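Local coordinates for protein adhesin (Streptococcus sanguinis SK1 = NCTC 7863, PDB 6VU6) that probably mediates bacterial attachment to host glycoproteins by binding sialylated glycans through its Siglec-like domains, at residues A[2-7]-A[29-34]; A[39-44]-A[99-104]. All coordinates share one frame; numbering follows the deposited sequence.

Interaction 1. Residues A[2-7]-A[29-34]. With CA (calcium ion), chain G.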
loop_
_atom_site.group_PDB
_atom_site.type_symbol
_atom_site.label_atom_id
_atom_site.label_comp_id
_atom_site.label_asym_id
_atom_site.label_seq_id
_atom_site.Cartn_x
_atom_site.Cartn_y
_atom_site.Cartn_z
ATOM N N ASP A 2 -8.208 -44.447 52.953
ATOM C CA ASP A 2 -7.576 -43.998 51.698
ATOM C C ASP A 2 -6.106 -44.328 51.837
ATOM O O ASP A 2 -5.501 -43.819 52.721
ATOM C CB ASP A 2 -7.770 -42.498 51.500
ATOM C CG ASP A 2 -7.124 -41.997 50.231
ATOM O OD1 ASP A 2 -6.264 -42.663 49.735
ATOM O OD2 ASP A 2 -7.503 -40.970 49.759
ATOM N N THR A 3 -5.584 -45.189 50.993
ATOM C CA THR A 3 -4.155 -45.535 51.092
ATOM C C THR A 3 -3.444 -45.227 49.773
ATOM O O THR A 3 -2.331 -45.640 49.597
ATOM C CB THR A 3 -4.047 -47.013 51.440
ATOM O OG1 THR A 3 -4.487 -47.780 50.325
ATOM C CG2 THR A 3 -4.883 -47.372 52.641
ATOM N N THR A 4 -4.073 -44.463 48.908
ATOM C CA THR A 4 -3.541 -44.206 47.556
ATOM C C THR A 4 -3.073 -42.765 47.424
ATOM O O THR A 4 -3.786 -41.925 47.759
ATOM C CB THR A 4 -4.667 -44.495 46.563
ATOM O OG1 THR A 4 -4.829 -45.893 46.726
ATOM C CG2 THR A 4 -4.311 -44.205 45.123
ATOM N N PRO A 5 -1.895 -42.449 46.878
ATOM C CA PRO A 5 -1.518 -41.056 46.733
ATOM C C PRO A 5 -2.193 -40.415 45.519
ATOM O O PRO A 5 -2.712 -41.042 44.747
ATOM C CB PRO A 5 -0.028 -41.151 46.458
ATOM C CG PRO A 5 0.127 -42.484 45.809
ATOM C CD PRO A 5 -0.960 -43.381 46.338
ATOM N N PRO A 6 -2.149 -39.102 45.353
ATOM C CA PRO A 6 -2.712 -38.471 44.179
ATOM C C PRO A 6 -1.953 -38.750 42.869
ATOM O O PRO A 6 -0.921 -39.265 42.834
ATOM C CB PRO A 6 -2.615 -36.988 44.527
ATOM C CG PRO A 6 -2.467 -36.948 45.981
ATOM C CD PRO A 6 -1.630 -38.153 46.279
ATOM N N THR A 7 -2.606 -38.379 41.794
ATOM C CA THR A 7 -2.110 -38.478 40.407
ATOM C C THR A 7 -1.706 -37.068 39.982
ATOM O O THR A 7 -2.472 -36.215 40.202
ATOM C CB THR A 7 -3.257 -38.979 39.526
ATOM O OG1 THR A 7 -3.578 -40.308 39.871
ATOM C CG2 THR A 7 -2.967 -38.882 38.052
ATOM N N THR A 29 -5.061 -34.789 40.761
ATOM C CA THR A 29 -6.346 -35.324 41.222
ATOM C C THR A 29 -6.090 -36.387 42.291
ATOM O O THR A 29 -5.015 -36.900 42.342
ATOM C CB THR A 29 -7.149 -35.926 40.076
ATOM O OG1 THR A 29 -6.489 -37.132 39.794
ATOM C CG2 THR A 29 -7.113 -35.114 38.810
ATOM N N ASP A 30 -7.107 -36.723 43.095
ATOM C CA ASP A 30 -7.084 -37.846 44.080
ATOM C C ASP A 30 -8.464 -38.522 44.097
ATOM O O ASP A 30 -9.394 -37.860 43.952
ATOM C CB ASP A 30 -6.600 -37.432 45.481
ATOM C CG ASP A 30 -6.304 -38.582 46.424
ATOM O OD1 ASP A 30 -5.311 -39.216 46.233
ATOM O OD2 ASP A 30 -7.049 -38.829 47.320
ATOM N N ASP A 31 -8.464 -39.823 44.363
ATOM C CA ASP A 31 -9.621 -40.748 44.506
ATOM C C ASP A 31 -10.602 -40.177 45.529
ATOM O O ASP A 31 -11.755 -40.310 45.310
ATOM C CB ASP A 31 -9.181 -42.176 44.880
ATOM C CG ASP A 31 -8.399 -42.325 46.189
ATOM O OD1 ASP A 31 -7.331 -41.727 46.323
ATOM O OD2 ASP A 31 -8.849 -43.060 47.067
ATOM N N SER A 32 -10.098 -39.557 46.594
ATOM C CA SER A 32 -10.892 -38.933 47.677
ATOM C C SER A 32 -11.425 -37.568 47.260
ATOM O O SER A 32 -12.200 -37.047 48.002
ATOM C CB SER A 32 -10.051 -38.775 48.904
ATOM O OG SER A 32 -9.363 -37.534 48.897
ATOM N N GLY A 33 -10.905 -36.975 46.192
ATOM C CA GLY A 33 -11.338 -35.647 45.739
ATOM C C GLY A 33 -10.701 -34.496 46.481
ATOM O O GLY A 33 -11.013 -33.395 46.155
ATOM N N ARG A 34 -9.821 -34.748 47.437
ATOM C CA ARG A 34 -9.223 -33.618 48.182
ATOM C C ARG A 34 -7.703 -33.729 48.191
ATOM O O ARG A 34 -7.218 -34.816 48.443
ATOM C CB ARG A 34 -9.679 -33.606 49.643
ATOM C CG ARG A 34 -9.189 -32.415 50.453
ATOM C CD ARG A 34 -9.642 -32.331 51.903
ATOM N NE ARG A 34 -8.869 -31.437 52.739
ATOM C CZ ARG A 34 -9.243 -30.994 53.925
ATOM N NH1 ARG A 34 -10.399 -31.376 54.420
ATOM N NH2 ARG A 34 -8.480 -30.183 54.619
HETATM CA CA CA G . -6.012 -40.856 48.045
#

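Interaction 2. Residues A[39-44]-A[99-104]. With CA (calcium ion), chain G; GAL (beta-D-galactopyranose), chain C.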
loop_
_atom_site.group_PDB
_atom_site.type_symbol
_atom_site.label_atom_id
_atom_site.label_comp_id
_atom_site.label_asym_id
_atom_site.label_seq_id
_atom_site.Cartn_x
_atom_site.Cartn_y
_atom_site.Cartn_z
ATOM N N ILE A 39 3.897 -29.420 45.979
ATOM C CA ILE A 39 5.256 -28.969 46.289
ATOM C C ILE A 39 6.119 -29.097 45.040
ATOM O O ILE A 39 5.940 -30.040 44.261
ATOM C CB ILE A 39 5.860 -29.803 47.443
ATOM C CG1 ILE A 39 5.275 -29.392 48.789
ATOM C CG2 ILE A 39 7.378 -29.721 47.504
ATOM C CD1 ILE A 39 5.588 -30.387 49.883
ATOM N N VAL A 40 7.058 -28.157 44.853
ATOM C CA VAL A 40 8.066 -28.203 43.782
ATOM C C VAL A 40 9.450 -28.105 44.419
ATOM O O VAL A 40 9.676 -27.239 45.272
ATOM C CB VAL A 40 7.883 -27.057 42.771
ATOM C CG1 VAL A 40 8.859 -27.229 41.588
ATOM C CG2 VAL A 40 6.433 -26.961 42.316
ATOM N N ARG A 41 10.385 -28.964 44.007
ATOM C CA ARG A 41 11.646 -28.999 44.746
ATOM C C ARG A 41 12.778 -29.606 43.925
ATOM O O ARG A 41 12.550 -30.362 42.979
ATOM C CB ARG A 41 11.476 -29.772 46.047
ATOM C CG ARG A 41 10.906 -31.183 45.884
ATOM C CD ARG A 41 11.932 -32.182 46.363
ATOM N NE ARG A 41 11.566 -32.819 47.605
ATOM C CZ ARG A 41 12.428 -33.424 48.418
ATOM N NH1 ARG A 41 13.725 -33.474 48.133
ATOM N NH2 ARG A 41 11.958 -34.006 49.502
ATOM N N ASN A 42 14.010 -29.243 44.297
ATOM C CA ASN A 42 15.213 -29.974 43.874
ATOM C C ASN A 42 15.157 -31.431 44.310
ATOM O O ASN A 42 14.554 -31.761 45.328
ATOM C CB ASN A 42 16.460 -29.356 44.515
ATOM C CG ASN A 42 16.777 -27.985 43.968
ATOM O OD1 ASN A 42 15.986 -27.408 43.233
ATOM N ND2 ASN A 42 17.942 -27.458 44.325
ATOM N N ILE A 43 15.836 -32.264 43.570
ATOM C CA ILE A 43 15.866 -33.705 43.902
ATOM C C ILE A 43 16.564 -33.940 45.243
ATOM O O ILE A 43 16.051 -34.729 45.971
ATOM C CB ILE A 43 16.468 -34.565 42.788
ATOM C CG1 ILE A 43 16.452 -36.037 43.182
ATOM C CG2 ILE A 43 17.854 -34.101 42.415
ATOM C CD1 ILE A 43 15.105 -36.618 43.424
ATOM N N GLU A 44 17.672 -33.258 45.533
ATOM C CA GLU A 44 18.400 -33.454 46.798
ATOM C C GLU A 44 17.603 -32.905 47.970
ATOM O O GLU A 44 16.838 -32.029 47.801
ATOM C CB GLU A 44 19.687 -32.643 46.953
ATOM C CG GLU A 44 20.331 -32.106 45.713
ATOM C CD GLU A 44 19.658 -30.926 45.068
ATOM O OE1 GLU A 44 19.078 -31.151 44.062
ATOM O OE2 GLU A 44 19.772 -29.807 45.560
ATOM N N TYR A 99 11.167 -31.523 40.681
ATOM C CA TYR A 99 10.263 -32.617 41.067
ATOM C C TYR A 99 9.000 -32.100 41.734
ATOM O O TYR A 99 9.053 -31.237 42.544
ATOM C CB TYR A 99 11.038 -33.594 41.933
ATOM C CG TYR A 99 12.084 -34.306 41.146
ATOM C CD1 TYR A 99 13.301 -33.718 40.881
ATOM C CD2 TYR A 99 11.837 -35.547 40.627
ATOM C CE1 TYR A 99 14.272 -34.368 40.156
ATOM C CE2 TYR A 99 12.785 -36.205 39.889
ATOM C CZ TYR A 99 14.000 -35.608 39.631
ATOM O OH TYR A 99 14.898 -36.260 38.874
ATOM N N VAL A 100 7.899 -32.718 41.372
ATOM C CA VAL A 100 6.565 -32.325 41.873
ATOM C C VAL A 100 5.927 -33.452 42.675
ATOM O O VAL A 100 5.900 -34.547 42.218
ATOM C CB VAL A 100 5.645 -31.812 40.768
ATOM C CG1 VAL A 100 4.323 -31.362 41.366
ATOM C CG2 VAL A 100 6.293 -30.696 39.989
ATOM N N ARG A 101 5.448 -33.118 43.856
ATOM C CA ARG A 101 4.821 -34.063 44.759
ATOM C C ARG A 101 3.472 -33.510 45.187
ATOM O O ARG A 101 3.278 -32.293 45.202
ATOM C CB ARG A 101 5.717 -34.302 45.968
ATOM C CG ARG A 101 7.173 -34.587 45.602
ATOM C CD ARG A 101 8.027 -34.863 46.805
ATOM N NE ARG A 101 7.784 -36.213 47.261
ATOM C CZ ARG A 101 8.147 -36.678 48.441
ATOM N NH1 ARG A 101 8.785 -35.881 49.293
ATOM N NH2 ARG A 101 7.867 -37.933 48.770
ATOM N N ALA A 102 2.557 -34.388 45.547
ATOM C CA ALA A 102 1.255 -33.989 46.105
ATOM C C ALA A 102 0.938 -34.861 47.319
ATOM O O ALA A 102 1.435 -35.955 47.382
ATOM C CB ALA A 102 0.192 -34.062 45.061
ATOM N N GLU A 103 0.122 -34.348 48.230
ATOM C CA GLU A 103 -0.315 -35.080 49.438
ATOM C C GLU A 103 -1.821 -34.926 49.630
ATOM O O GLU A 103 -2.297 -33.838 49.694
ATOM C CB GLU A 103 0.398 -34.575 50.679
ATOM C CG GLU A 103 0.296 -35.520 51.830
ATOM C CD GLU A 103 0.640 -34.899 53.170
ATOM O OE1 GLU A 103 -0.295 -34.606 53.940
ATOM O OE2 GLU A 103 1.822 -34.685 53.435
ATOM N N ASP A 104 -2.517 -36.017 49.849
ATOM C CA ASP A 104 -3.973 -35.913 50.068
ATOM C C ASP A 104 -4.295 -35.597 51.526
ATOM O O ASP A 104 -3.423 -35.480 52.329
ATOM C CB ASP A 104 -4.719 -37.162 49.620
ATOM C CG ASP A 104 -4.214 -38.445 50.220
ATOM O OD1 ASP A 104 -3.711 -38.453 51.325
ATOM O OD2 ASP A 104 -4.343 -39.432 49.576
HETATM CA CA CA G . -6.012 -40.856 48.045
HETATM C C1 GAL C . 21.330 -34.026 39.926
HETATM C C2 GAL C . 21.937 -33.232 38.791
HETATM C C3 GAL C . 20.869 -32.517 37.997
HETATM C C4 GAL C . 19.820 -33.562 37.548
HETATM C C5 GAL C . 19.259 -34.236 38.816
HETATM C C6 GAL C . 18.336 -35.405 38.594
HETATM O O2 GAL C . 22.891 -32.263 39.252
HETATM O O3 GAL C . 21.446 -31.882 36.849
HETATM O O4 GAL C . 20.453 -34.534 36.754
HETATM O O5 GAL C . 20.293 -34.836 39.532
HETATM O O6 GAL C . 17.190 -35.029 37.948
HETATM O O HOH W 1 9.078 -32.882 49.854
#

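Interaction 1. Residues A[2-7]-A[29-34]
Asp2 and Asp30 both swing CG anti to their backbone N (chi1 179° in Asp2), and from opposite directions the two carboxylates close on one calcium ion. Their planes are nearly coplanar, 13° apart, and each grips the metal with both oxygens; Asp2 OD2 sits 2.3 Å from the calcium. The carboxylate of Asp31 is turned 75° from that of Asp2 and gives OD1 to the calcium at 2.3 Å. The backbone oxygen Thr4 O adds a ligand at 2.5 Å. Four acidic or carbonyl groups thus crowd together, Asp2 OD2 only 3.3 Å from Asp30 OD2, a proximity the cation would offset. Asx turns steady both bidentate groups: Thr4 N donates to Asp2 OD1, while Asp30 OD2 takes two donors, Ser32 N from above the carboxylate plane and Ser32 OG at its anti lone pair. The other oxygen of Asp30, OD1, also binds the calcium and lies 3.6 Å from Pro6 CG, against the proline ring. Beyond Pro6 the strands begin to pair: Thr7 N to Thr29 O (2.9 Å) and Thr29 N to Thr7 O (3.0 Å) form one antiparallel hydrogen-bonded pair. The site therefore lies where strands 7-9 and 21-29 come together at the edge of a four-stranded sheet; Asp104 completes the calcium shell from strand 95-104, and Pro6 and Asp30 rest on Val35 of strand 35-41.

Interaction 2. Residues A[39-44]-A[99-104]
Tyr99 reaches from its strand past Ile43 to the bound galactose. Its CB passes 3.7 Å from Arg41 O; with CG anti to the carbonyl carbon (chi1 -68°), the ring then passes alongside Ile43, whose CB faces CD1 and touches CE1 at 3.4 Å. Ile43 CD1 lies over the centre of one ring face in a CH-pi contact, 4.0 Å from the centroid and 9° off the normal. CZ lies near both Ile43 CD1 and galactose O6. At the tip, OH shares a 2.8 Å hydrogen bond with galactose O6, which lies at the ring edge and in its plane; Lys115 N also bonds to OH. Ile43 CG2 meets the sugar too, 3.8 Å from its O5. On the same sheet face, the guanidinium groups of Arg41 and Arg101 cross with planes 71° apart, a water accepting from Arg41 NH2 and Arg101 NH1 at 3.1 Å each. Arg41 NH2 also donates to Ala46 O, while Arg101 NH2 donates to Thr110 O and forms a salt bridge with Asp47. Along the strands, four backbone hydrogen bonds join Ile39 to Arg101 and Arg41 to Tyr99. Val40 and Val100 face the other way, onto Phe120 of strand 119-125. Strand 35-41 is an outermost strand of this mixed sheet, beside strand 95-104.

Interactions 1 and 2, with centres about 16 Å apart, lie in one Siglec-like domain and are joined through strand 95-104. At one end of its 99-104 segment Tyr99 OH hydrogen-bonds to galactose; at the other, Asp104 OD2 binds the calcium of interaction 1 at 2.7 Å. The same oxygen lies 3.1 Å from Thr4 O and 3.5 Å from Asp30 OD1, so residues 2-7, 29-34 and 99-104 meet at the metal. Asp104 CB also packs against Arg34 O at 3.6 Å. The glycan site continues past galactose, with sialic acid touching Asn42 and N-acetylglucosamine touching Glu44; the calcium is well removed from it, consistent with a structural role.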